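Local coordinates for protein Two-component sensor histidine kinase (Nostoc sp., PDB 3OLO) that probably serves as the sensory PAS module of a two-component histidine kinase, an enzyme class that phosphorylates itself on histidine in response to a signal, at residues Glu24-Gly30 / Phe109-Arg115; Asn32-Val38 / Leu53-Leu58; Asn77-Thr83 / Val95-Phe101. All blocks are in the same frame, centred on the assembly; numbering follows the deposited sequence.

Contact 1 of 3, residues Glu24-Gly30 / Phe109-Arg115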
loop_
_atom_site.group_PDB
_atom_site.type_symbol
_atom_site.label_atom_id
_atom_site.label_comp_id
_atom_site.label_asym_id
_atom_site.label_seq_id
_atom_site.Cartn_x
_atom_site.Cartn_y
_atom_site.Cartn_z
ATOM N N GLU A 24 -1.320 3.880 6.409
ATOM C CA GLU A 24 -2.343 3.007 6.968
ATOM C C GLU A 24 -1.797 1.616 7.291
ATOM O O GLU A 24 -1.034 1.046 6.522
ATOM C CB GLU A 24 -3.533 2.882 6.016
ATOM C CG GLU A 24 -4.479 1.756 6.412
ATOM C CD GLU A 24 -5.938 2.084 6.155
ATOM O OE1 GLU A 24 -6.239 2.643 5.086
ATOM O OE2 GLU A 24 -6.786 1.784 7.024
ATOM N N ALA A 25 -2.205 1.067 8.426
ATOM C CA ALA A 25 -1.837 -0.301 8.761
ATOM C C ALA A 25 -2.472 -1.261 7.762
ATOM O O ALA A 25 -3.684 -1.278 7.580
ATOM C CB ALA A 25 -2.253 -0.640 10.179
ATOM N N SER A 26 -1.630 -2.057 7.118
ATOM C CA SER A 26 -2.053 -3.012 6.104
ATOM C C SER A 26 -1.349 -4.328 6.371
ATOM O O SER A 26 -0.155 -4.340 6.685
ATOM C CB SER A 26 -1.636 -2.535 4.706
ATOM O OG SER A 26 -2.024 -1.194 4.458
ATOM N N PHE A 27 -2.054 -5.446 6.226
ATOM C CA PHE A 27 -1.388 -6.738 6.395
ATOM C C PHE A 27 -2.155 -7.869 5.744
ATOM O O PHE A 27 -3.314 -7.707 5.377
ATOM C CB PHE A 27 -1.154 -7.041 7.878
ATOM C CG PHE A 27 -2.407 -7.053 8.708
ATOM C CD1 PHE A 27 -3.220 -8.174 8.749
ATOM C CD2 PHE A 27 -2.762 -5.945 9.466
ATOM C CE1 PHE A 27 -4.376 -8.192 9.536
ATOM C CE2 PHE A 27 -3.909 -5.950 10.249
ATOM C CZ PHE A 27 -4.721 -7.071 10.281
ATOM N N CYS A 28 -1.490 -9.009 5.585
ATOM C CA CYS A 28 -2.118 -10.191 5.003
ATOM C C CYS A 28 -2.202 -11.316 6.028
ATOM O O CYS A 28 -1.253 -11.553 6.751
ATOM C CB CYS A 28 -1.332 -10.668 3.784
ATOM S SG CYS A 28 -1.459 -9.568 2.360
ATOM N N LEU A 29 -3.354 -11.978 6.078
ATOM C CA LEU A 29 -3.580 -13.144 6.918
ATOM C C LEU A 29 -3.765 -14.374 6.043
ATOM O O LEU A 29 -4.396 -14.288 4.996
ATOM C CB LEU A 29 -4.854 -12.954 7.735
ATOM C CG LEU A 29 -4.894 -11.725 8.633
ATOM C CD1 LEU A 29 -6.304 -11.517 9.189
ATOM C CD2 LEU A 29 -3.873 -11.880 9.746
ATOM N N GLY A 30 -3.227 -15.511 6.479
ATOM C CA GLY A 30 -3.460 -16.786 5.821
ATOM C C GLY A 30 -4.805 -17.370 6.220
ATOM O O GLY A 30 -5.573 -16.750 6.949
ATOM N N PHE A 109 -5.970 -16.112 1.134
ATOM C CA PHE A 109 -5.501 -15.205 2.175
ATOM C C PHE A 109 -6.318 -13.939 2.099
ATOM O O PHE A 109 -7.084 -13.757 1.170
ATOM C CB PHE A 109 -4.020 -14.893 1.989
ATOM C CG PHE A 109 -3.700 -14.252 0.670
ATOM C CD1 PHE A 109 -3.628 -15.008 -0.482
ATOM C CD2 PHE A 109 -3.465 -12.895 0.589
ATOM C CE1 PHE A 109 -3.330 -14.416 -1.699
ATOM C CE2 PHE A 109 -3.166 -12.299 -0.616
ATOM C CZ PHE A 109 -3.099 -13.060 -1.764
ATOM N N SER A 110 -6.188 -13.071 3.085
ATOM C CA SER A 110 -6.922 -11.825 3.028
ATOM C C SER A 110 -5.968 -10.660 3.141
ATOM O O SER A 110 -4.938 -10.747 3.790
ATOM C CB SER A 110 -7.998 -11.765 4.111
ATOM O OG SER A 110 -7.430 -11.937 5.385
ATOM N N CYS A 111 -6.306 -9.599 2.423
ATOM C CA CYS A 111 -5.695 -8.303 2.594
ATOM C C CYS A 111 -6.541 -7.553 3.590
ATOM O O CYS A 111 -7.767 -7.517 3.481
ATOM C CB CYS A 111 -5.675 -7.552 1.265
ATOM S SG CYS A 111 -4.565 -8.288 0.061
ATOM N N VAL A 112 -5.884 -6.944 4.559
ATOM C CA VAL A 112 -6.578 -6.269 5.625
ATOM C C VAL A 112 -6.039 -4.852 5.735
ATOM O O VAL A 112 -4.831 -4.653 5.787
ATOM C CB VAL A 112 -6.363 -7.024 6.949
ATOM C CG1 VAL A 112 -7.059 -6.327 8.091
ATOM C CG2 VAL A 112 -6.862 -8.446 6.816
ATOM N N PHE A 113 -6.934 -3.872 5.740
ATOM C CA PHE A 113 -6.570 -2.497 6.067
ATOM C C PHE A 113 -7.237 -2.093 7.377
ATOM O O PHE A 113 -8.427 -2.333 7.579
ATOM C CB PHE A 113 -6.970 -1.565 4.935
ATOM C CG PHE A 113 -6.268 -1.874 3.653
ATOM C CD1 PHE A 113 -6.793 -2.798 2.769
ATOM C CD2 PHE A 113 -5.055 -1.278 3.354
ATOM C CE1 PHE A 113 -6.138 -3.099 1.594
ATOM C CE2 PHE A 113 -4.398 -1.570 2.175
ATOM C CZ PHE A 113 -4.935 -2.491 1.304
ATOM N N VAL A 114 -6.464 -1.474 8.264
ATOM C CA VAL A 114 -6.937 -1.191 9.615
ATOM C C VAL A 114 -6.765 0.280 9.966
ATOM O O VAL A 114 -5.672 0.830 9.887
ATOM C CB VAL A 114 -6.212 -2.065 10.638
ATOM C CG1 VAL A 114 -6.849 -1.932 12.028
ATOM C CG2 VAL A 114 -6.251 -3.506 10.166
ATOM N N ARG A 115 -7.876 0.916 10.325
ATOM C CA ARG A 115 -7.873 2.307 10.743
ATOM C C ARG A 115 -8.060 2.339 12.241
ATOM O O ARG A 115 -8.961 1.701 12.772
ATOM C CB ARG A 115 -9.017 3.078 10.083
ATOM C CG ARG A 115 -8.799 3.407 8.623
ATOM C CD ARG A 115 -10.036 4.042 7.999
ATOM N NE ARG A 115 -10.909 3.045 7.384
ATOM C CZ ARG A 115 -11.969 3.336 6.633
ATOM N NH1 ARG A 115 -12.705 2.360 6.112
ATOM N NH2 ARG A 115 -12.296 4.600 6.403
HETATM O O HOH W 1 -3.894 2.694 10.320
HETATM O O HOH W 2 -7.663 -14.852 6.041
#

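Contact 2 of 3, residues Asn32-Val38 / Leu53-Leu58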
loop_
_atom_site.group_PDB
_atom_site.type_symbol
_atom_site.label_atom_id
_atom_site.label_comp_id
_atom_site.label_asym_id
_atom_site.label_seq_id
_atom_site.Cartn_x
_atom_site.Cartn_y
_atom_site.Cartn_z
ATOM N N ASN A 32 -5.752 -19.548 8.223
ATOM C CA ASN A 32 -5.980 -19.726 9.660
ATOM C C ASN A 32 -5.712 -18.442 10.451
ATOM O O ASN A 32 -5.477 -18.486 11.651
ATOM C CB ASN A 32 -5.120 -20.860 10.215
ATOM C CG ASN A 32 -4.927 -21.988 9.222
ATOM O OD1 ASN A 32 -5.884 -22.665 8.840
ATOM N ND2 ASN A 32 -3.681 -22.202 8.803
ATOM N N TRP A 33 -5.745 -17.310 9.757
ATOM C CA TRP A 33 -5.604 -15.989 10.367
ATOM C C TRP A 33 -4.205 -15.728 10.927
ATOM O O TRP A 33 -4.011 -14.801 11.705
ATOM C CB TRP A 33 -6.667 -15.764 11.452
ATOM C CG TRP A 33 -8.005 -16.292 11.063
ATOM C CD1 TRP A 33 -8.586 -17.452 11.495
ATOM C CD2 TRP A 33 -8.927 -15.700 10.143
ATOM N NE1 TRP A 33 -9.817 -17.614 10.903
ATOM C CE2 TRP A 33 -10.051 -16.553 10.069
ATOM C CE3 TRP A 33 -8.916 -14.530 9.372
ATOM C CZ2 TRP A 33 -11.152 -16.276 9.251
ATOM C CZ3 TRP A 33 -10.014 -14.253 8.559
ATOM C CH2 TRP A 33 -11.113 -15.126 8.505
ATOM N N GLN A 34 -3.236 -16.539 10.521
ATOM C CA GLN A 34 -1.827 -16.255 10.797
ATOM C C GLN A 34 -1.358 -15.076 9.939
ATOM O O GLN A 34 -1.709 -14.985 8.771
ATOM C CB GLN A 34 -0.959 -17.490 10.517
ATOM C CG GLN A 34 -0.763 -17.865 9.035
ATOM C CD GLN A 34 -1.862 -18.769 8.472
ATOM O OE1 GLN A 34 -3.050 -18.543 8.692
ATOM N NE2 GLN A 34 -1.458 -19.801 7.736
ATOM N N PHE A 35 -0.588 -14.157 10.519
ATOM C CA PHE A 35 0.028 -13.089 9.733
ATOM C C PHE A 35 1.014 -13.674 8.716
ATOM O O PHE A 35 1.781 -14.573 9.031
ATOM C CB PHE A 35 0.767 -12.103 10.639
ATOM C CG PHE A 35 -0.130 -11.338 11.562
ATOM C CD1 PHE A 35 -0.837 -10.227 11.103
ATOM C CD2 PHE A 35 -0.264 -11.722 12.894
ATOM C CE1 PHE A 35 -1.672 -9.510 11.955
ATOM C CE2 PHE A 35 -1.094 -11.025 13.758
ATOM C CZ PHE A 35 -1.805 -9.905 13.288
ATOM N N LEU A 36 0.991 -13.150 7.498
ATOM C CA LEU A 36 1.896 -13.603 6.448
ATOM C C LEU A 36 2.790 -12.461 6.015
ATOM O O LEU A 36 3.924 -12.665 5.578
ATOM C CB LEU A 36 1.108 -14.094 5.232
ATOM C CG LEU A 36 0.156 -15.258 5.487
ATOM C CD1 LEU A 36 -0.596 -15.595 4.216
ATOM C CD2 LEU A 36 0.911 -16.468 6.008
ATOM N N TYR A 37 2.257 -11.252 6.121
ATOM C CA TYR A 37 2.973 -10.065 5.712
ATOM C C TYR A 37 2.384 -8.886 6.466
ATOM O O TYR A 37 1.173 -8.774 6.579
ATOM C CB TYR A 37 2.836 -9.855 4.197
ATOM C CG TYR A 37 3.623 -8.671 3.721
ATOM C CD1 TYR A 37 3.115 -7.386 3.836
ATOM C CD2 TYR A 37 4.896 -8.828 3.196
ATOM C CE1 TYR A 37 3.850 -6.285 3.416
ATOM C CE2 TYR A 37 5.630 -7.739 2.773
ATOM C CZ TYR A 37 5.106 -6.473 2.891
ATOM O OH TYR A 37 5.849 -5.392 2.488
ATOM N N VAL A 38 3.234 -8.017 6.998
ATOM C CA VAL A 38 2.764 -6.827 7.704
ATOM C C VAL A 38 3.577 -5.646 7.244
ATOM O O VAL A 38 4.774 -5.797 7.017
ATOM C CB VAL A 38 2.927 -6.956 9.255
ATOM C CG1 VAL A 38 1.997 -8.014 9.798
ATOM C CG2 VAL A 38 4.391 -7.271 9.641
ATOM N N LEU A 53 5.351 -10.497 14.763
ATOM C CA LEU A 53 4.054 -10.608 14.097
ATOM C C LEU A 53 4.015 -11.778 13.127
ATOM O O LEU A 53 2.971 -12.381 12.933
ATOM C CB LEU A 53 3.701 -9.303 13.367
ATOM C CG LEU A 53 3.245 -8.151 14.283
ATOM C CD1 LEU A 53 3.220 -6.806 13.557
ATOM C CD2 LEU A 53 1.877 -8.445 14.884
ATOM N N LEU A 54 5.152 -12.125 12.537
ATOM C CA LEU A 54 5.158 -13.150 11.490
ATOM C C LEU A 54 5.186 -14.558 12.071
ATOM O O LEU A 54 5.310 -15.542 11.342
ATOM C CB LEU A 54 6.322 -12.931 10.510
ATOM C CG LEU A 54 6.150 -11.691 9.611
ATOM C CD1 LEU A 54 7.348 -11.494 8.672
ATOM C CD2 LEU A 54 4.848 -11.766 8.804
ATOM N N SER A 55 5.072 -14.653 13.389
ATOM C CA SER A 55 4.876 -15.947 14.031
ATOM C C SER A 55 3.606 -15.888 14.864
ATOM O O SER A 55 3.365 -16.743 15.705
ATOM C CB SER A 55 6.074 -16.304 14.906
ATOM O OG SER A 55 6.228 -15.354 15.941
HETATM N N MSE A 56 2.778 -14.879 14.607
HETATM C CA MSE A 56 1.589 -14.668 15.414
HETATM C C MSE A 56 0.299 -14.855 14.621
HETATM O O MSE A 56 0.313 -15.003 13.404
HETATM C CB MSE A 56 1.629 -13.277 16.062
HETATM C CG MSE A 56 2.609 -13.180 17.244
HETATM SE SE MSE A 56 2.942 -11.341 17.843
HETATM C CE MSE A 56 1.192 -10.930 18.595
ATOM N N ASN A 57 -0.810 -14.870 15.348
ATOM C CA ASN A 57 -2.142 -15.017 14.778
ATOM C C ASN A 57 -2.959 -13.774 15.100
ATOM O O ASN A 57 -2.695 -13.104 16.101
ATOM C CB ASN A 57 -2.828 -16.225 15.400
ATOM C CG ASN A 57 -4.042 -16.659 14.629
ATOM O OD1 ASN A 57 -5.174 -16.267 14.933
ATOM N ND2 ASN A 57 -3.820 -17.488 13.625
ATOM N N LEU A 58 -3.944 -13.471 14.257
ATOM C CA LEU A 58 -4.888 -12.390 14.521
ATOM C C LEU A 58 -5.485 -12.518 15.918
ATOM O O LEU A 58 -5.763 -11.524 16.591
ATOM C CB LEU A 58 -6.024 -12.424 13.494
ATOM C CG LEU A 58 -7.075 -11.341 13.686
ATOM C CD1 LEU A 58 -6.417 -9.979 13.573
ATOM C CD2 LEU A 58 -8.223 -11.494 12.676
HETATM O O HOH W 3 2.293 -15.789 11.732
HETATM O O HOH W 4 4.272 -16.179 8.864
#

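Contact 3 of 3, residues Asn77-Thr83 / Val95-Phe101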
loop_
_atom_site.group_PDB
_atom_site.type_symbol
_atom_site.label_atom_id
_atom_site.label_comp_id
_atom_site.label_asym_id
_atom_site.label_seq_id
_atom_site.Cartn_x
_atom_site.Cartn_y
_atom_site.Cartn_z
ATOM N N ASN A 77 -16.601 -12.005 1.535
ATOM C CA ASN A 77 -15.453 -11.830 0.639
ATOM C C ASN A 77 -14.878 -10.406 0.596
ATOM O O ASN A 77 -13.698 -10.210 0.307
ATOM C CB ASN A 77 -15.789 -12.291 -0.774
ATOM C CG ASN A 77 -14.557 -12.730 -1.538
ATOM O OD1 ASN A 77 -14.252 -13.920 -1.614
ATOM N ND2 ASN A 77 -13.827 -11.766 -2.087
ATOM N N ASN A 78 -15.725 -9.417 0.856
ATOM C CA ASN A 78 -15.271 -8.061 1.128
ATOM C C ASN A 78 -16.143 -7.525 2.255
ATOM O O ASN A 78 -17.364 -7.544 2.150
ATOM C CB ASN A 78 -15.397 -7.179 -0.111
ATOM C CG ASN A 78 -14.797 -7.819 -1.347
ATOM O OD1 ASN A 78 -13.584 -7.799 -1.534
ATOM N ND2 ASN A 78 -15.646 -8.394 -2.198
ATOM N N TYR A 79 -15.522 -7.060 3.334
ATOM C CA TYR A 79 -16.269 -6.710 4.537
ATOM C C TYR A 79 -15.466 -5.760 5.434
ATOM O O TYR A 79 -14.248 -5.875 5.533
ATOM C CB TYR A 79 -16.613 -7.997 5.281
ATOM C CG TYR A 79 -17.688 -7.857 6.327
ATOM C CD1 TYR A 79 -18.965 -7.429 5.989
ATOM C CD2 TYR A 79 -17.435 -8.185 7.658
ATOM C CE1 TYR A 79 -19.958 -7.315 6.953
ATOM C CE2 TYR A 79 -18.420 -8.078 8.627
ATOM C CZ TYR A 79 -19.676 -7.642 8.271
ATOM O OH TYR A 79 -20.653 -7.536 9.231
ATOM N N THR A 80 -16.159 -4.824 6.079
ATOM C CA THR A 80 -15.534 -3.848 6.976
ATOM C C THR A 80 -16.298 -3.871 8.295
ATOM O O THR A 80 -17.531 -3.866 8.286
ATOM C CB THR A 80 -15.573 -2.398 6.388
ATOM O OG1 THR A 80 -14.724 -2.312 5.240
ATOM C CG2 THR A 80 -15.099 -1.361 7.416
ATOM N N PHE A 81 -15.584 -3.903 9.420
ATOM C CA PHE A 81 -16.234 -3.922 10.730
ATOM C C PHE A 81 -15.271 -3.508 11.851
ATOM O O PHE A 81 -14.061 -3.452 11.644
ATOM C CB PHE A 81 -16.800 -5.315 11.016
ATOM C CG PHE A 81 -15.748 -6.373 11.171
ATOM C CD1 PHE A 81 -15.240 -7.029 10.067
ATOM C CD2 PHE A 81 -15.256 -6.702 12.421
ATOM C CE1 PHE A 81 -14.268 -8.002 10.206
ATOM C CE2 PHE A 81 -14.280 -7.670 12.566
ATOM C CZ PHE A 81 -13.786 -8.322 11.456
ATOM N N LYS A 82 -15.814 -3.223 13.035
ATOM C CA LYS A 82 -15.007 -2.759 14.164
ATOM C C LYS A 82 -14.642 -3.904 15.083
ATOM O O LYS A 82 -15.451 -4.792 15.342
ATOM C CB LYS A 82 -15.774 -1.752 15.025
ATOM C CG LYS A 82 -16.444 -0.641 14.279
ATOM C CD LYS A 82 -15.491 0.495 13.973
ATOM C CE LYS A 82 -16.042 1.340 12.848
ATOM N NZ LYS A 82 -16.134 0.521 11.612
ATOM N N THR A 83 -13.430 -3.864 15.612
ATOM C CA THR A 83 -13.108 -4.707 16.741
ATOM C C THR A 83 -12.127 -3.967 17.643
ATOM O O THR A 83 -11.748 -2.838 17.348
ATOM C CB THR A 83 -12.548 -6.043 16.269
ATOM O OG1 THR A 83 -12.574 -6.983 17.352
ATOM C CG2 THR A 83 -11.129 -5.872 15.731
ATOM N N VAL A 95 -10.563 -0.383 16.502
ATOM C CA VAL A 95 -10.139 -0.219 15.114
ATOM C C VAL A 95 -11.273 -0.608 14.163
ATOM O O VAL A 95 -12.267 -1.212 14.567
ATOM C CB VAL A 95 -8.914 -1.098 14.777
ATOM C CG1 VAL A 95 -7.760 -0.797 15.714
ATOM C CG2 VAL A 95 -9.271 -2.572 14.865
ATOM N N GLU A 96 -11.099 -0.252 12.897
ATOM C CA GLU A 96 -12.002 -0.647 11.828
ATOM C C GLU A 96 -11.171 -1.414 10.810
ATOM O O GLU A 96 -10.227 -0.869 10.233
ATOM C CB GLU A 96 -12.642 0.595 11.200
ATOM C CG GLU A 96 -13.428 0.342 9.929
ATOM C CD GLU A 96 -14.049 1.621 9.377
ATOM O OE1 GLU A 96 -13.462 2.220 8.458
ATOM O OE2 GLU A 96 -15.120 2.039 9.860
HETATM N N MSE A 97 -11.493 -2.692 10.628
HETATM C CA MSE A 97 -10.777 -3.546 9.685
HETATM C C MSE A 97 -11.572 -3.673 8.401
HETATM O O MSE A 97 -12.777 -3.896 8.448
HETATM C CB MSE A 97 -10.626 -4.965 10.244
HETATM C CG MSE A 97 -9.672 -5.161 11.365
HETATM SE SE MSE A 97 -9.774 -7.041 11.995
HETATM C CE MSE A 97 -8.844 -7.952 10.574
ATOM N N SER A 98 -10.889 -3.561 7.265
ATOM C CA SER A 98 -11.468 -3.882 5.961
ATOM C C SER A 98 -10.739 -5.087 5.381
ATOM O O SER A 98 -9.517 -5.089 5.262
ATOM C CB SER A 98 -11.355 -2.698 5.008
ATOM O OG SER A 98 -12.244 -1.666 5.387
ATOM N N LEU A 99 -11.487 -6.128 5.051
ATOM C CA LEU A 99 -10.896 -7.351 4.546
ATOM C C LEU A 99 -11.311 -7.583 3.114
ATOM O O LEU A 99 -12.463 -7.352 2.759
ATOM C CB LEU A 99 -11.376 -8.546 5.341
ATOM C CG LEU A 99 -11.033 -8.581 6.813
ATOM C CD1 LEU A 99 -12.131 -7.906 7.623
ATOM C CD2 LEU A 99 -10.862 -10.031 7.205
ATOM N N THR A 100 -10.359 -8.061 2.318
ATOM C CA THR A 100 -10.613 -8.585 0.992
ATOM C C THR A 100 -9.971 -9.963 0.911
ATOM O O THR A 100 -8.788 -10.101 1.190
ATOM C CB THR A 100 -9.963 -7.710 -0.070
ATOM O OG1 THR A 100 -10.371 -6.350 0.115
ATOM C CG2 THR A 100 -10.354 -8.180 -1.459
ATOM N N PHE A 101 -10.728 -10.980 0.517
ATOM C CA PHE A 101 -10.153 -12.313 0.388
ATOM C C PHE A 101 -9.705 -12.566 -1.036
ATOM O O PHE A 101 -10.382 -12.192 -1.981
ATOM C CB PHE A 101 -11.137 -13.376 0.839
ATOM C CG PHE A 101 -11.395 -13.349 2.305
ATOM C CD1 PHE A 101 -12.395 -12.541 2.829
ATOM C CD2 PHE A 101 -10.621 -14.107 3.170
ATOM C CE1 PHE A 101 -12.627 -12.500 4.198
ATOM C CE2 PHE A 101 -10.851 -14.079 4.536
ATOM C CZ PHE A 101 -11.857 -13.274 5.049
#

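Contact 1 of 3, residues Glu24-Gly30 / Phe109-Arg115
Two central strands of the PAS sheet, far apart in sequence, run antiparallel, their axes 4.7 Å apart at closest approach. At the start of the segment, E24 OE2 lies 3.0 Å from R115 CG; its charge is only loosely near the guanidinium, whose salt bridge goes to E96. A25 is small enough to sit under helix 40-46, and a water joins its N to V114 O (3.0 and 2.6 Å). S26 OG hydrogen-bonds back to E24 O (3.2 Å) and lies 3.2 Å from F113 CD2. F27 forms a hydrogen-bonded pair with V112 (F27 N to V112 O 2.9 Å, V112 N to F27 O 2.8 Å). Its p rotamer lays the ring over V112, whose CB stands 3.8 Å from the ring centroid (CH-pi), while V114 CG2 comes to 3.4 Å from F27 CE2. C28, compact and apolar, places SG 4.1 Å from C111 SG, too far for a disulfide. L29 pairs with S110 (L29 N to S110 O 3.0 Å, S110 N to L29 O 2.9 Å) and extends CD1 to 3.9 Å from V112 CG2. A water links G30 O and S110 OG (3.0 Å each). The face of A25, F27 and L29 looks into the domain, toward helix 40-46 and F35; that of S26, C28 and F113 is covered by L18 of the second subunit, with strands 35-38 and 92-104 flanking the pair.

Contact 2 of 3, residues Asn32-Val38 / Leu53-Leu58
A single backbone bridge, Q34 with N57, joins the residues just ahead of strand 35-38, outermost in this PAS domain's sheet, to the loop that follows the short helices 40-46 and 50-53. L58 N donates to W33 O at 2.9 Å and F35 N to M56 O at 3.1 Å, one on each side of the bridged pair. N57 adds a side-chain bond: its ND2 donates a hydrogen bond to N32 O at 2.8 Å, while its OD1 accepts from Q59 N and its backbone N is taken by D60. A short amide suits this place because it can donate and accept at once. W33 adopts a positive phi, part of the turn into the strand. Where the backbones diverge, waters take over. One donates to F35 O (3.0 Å) and M56 O (2.7 Å), another to F35 O (3.0 Å) and L54 O (2.8 Å), so M56 O serves both F35 N and a water. M56 N bonds to L53 O at 3.0 Å, closing the turn after the helix.

Beneath this polar seam the F35 ring supplies the apolar filling. L53 CD2 lies over one face, 4.1 Å from F35 CE2, and M56 CB (selenomethionine) is 4.0 Å from F35 CD2. The ring also meets F27 edge-to-face, while W33 meets W70 and F65. V38 CG2 meets L53 CD1 at 4.1 Å, and W33 CB L58 CB at 4.0 Å. The chemistry thus implies a join held by a few direct bonds and bridging water, sealed by a large aromatic ring and branched aliphatic chains.

Contact 3 of 3, residues Asn77-Thr83 / Val95-Phe101
A beta hairpin at the edge of the antiparallel PAS sheet brings together the strands 78-86 and 92-104, within which the segments 78-83 and 95-101 run antiparallel, axes 4.6 Å apart at closest approach and 159° between their directions. Main-chain bonds come in reciprocal pairs: Y79 N to L99 O is 3.1 Å and L99 N to Y79 O 2.8 Å; F81 N to M97 O is 3.0 Å and M97 N to F81 O 2.9 Å; T83 N to V95 O is 3.1 Å and V95 N to T83 O 2.9 Å. N77, just past a helix and with a positive phi that asparagine tolerates, starts the pairing by accepting F101 N on its O at 3.1 Å.

The residues between these pairs meet on the more polar face. T80 OG1 and S98 OG share a hydrogen bond of 2.6 Å, and the beta-branched threonine also favours an extended backbone. K82 curls its flexible chain so that NZ reaches E96 OE2 at 2.5 Å in a salt bridge; the other carboxylate oxygen of E96 serves R115 on the next strand. On the opposite face the p rotamer of F81 brings CE1 to 3.4 Å from L99 CD1 and CZ to 4.2 Å from M97 SE, an oblique Met-aromatic contact. T83 CG2 lies 3.9 Å from V95 CG2, while T83 OG1 binds D62.

The hairpin is therefore amphipathic: hydroxyls and charges reinforce one face, and aromatic, aliphatic and selenomethionine groups of the other pack toward the helix and loops of the domain.

All three contacts reach one PAS sheet, ordered 35-38, 25-29, 107-116, 92-104 and 78-86, with loop 53-58 against its edge. Contact 1 is its middle, and the other two nest inside the chain loop it closes. It joins contact 2, about 10 Å away between centres, where C28 N to Y37 O and C28 O to L36 N, each 2.9 Å, make the classic beta bulge in which L36 and Y37 both face C28. Contact 3, its centre about 9 Å from that of contact 1, is tied to it by F113 O to S98 N (2.8 Å) and R115 NH1 to E96 OE1 (2.5 Å). Contacts 2 and 3, about 16 Å apart between centres, still touch: W33 CH2 lies 4.0 Å from F101 CZ.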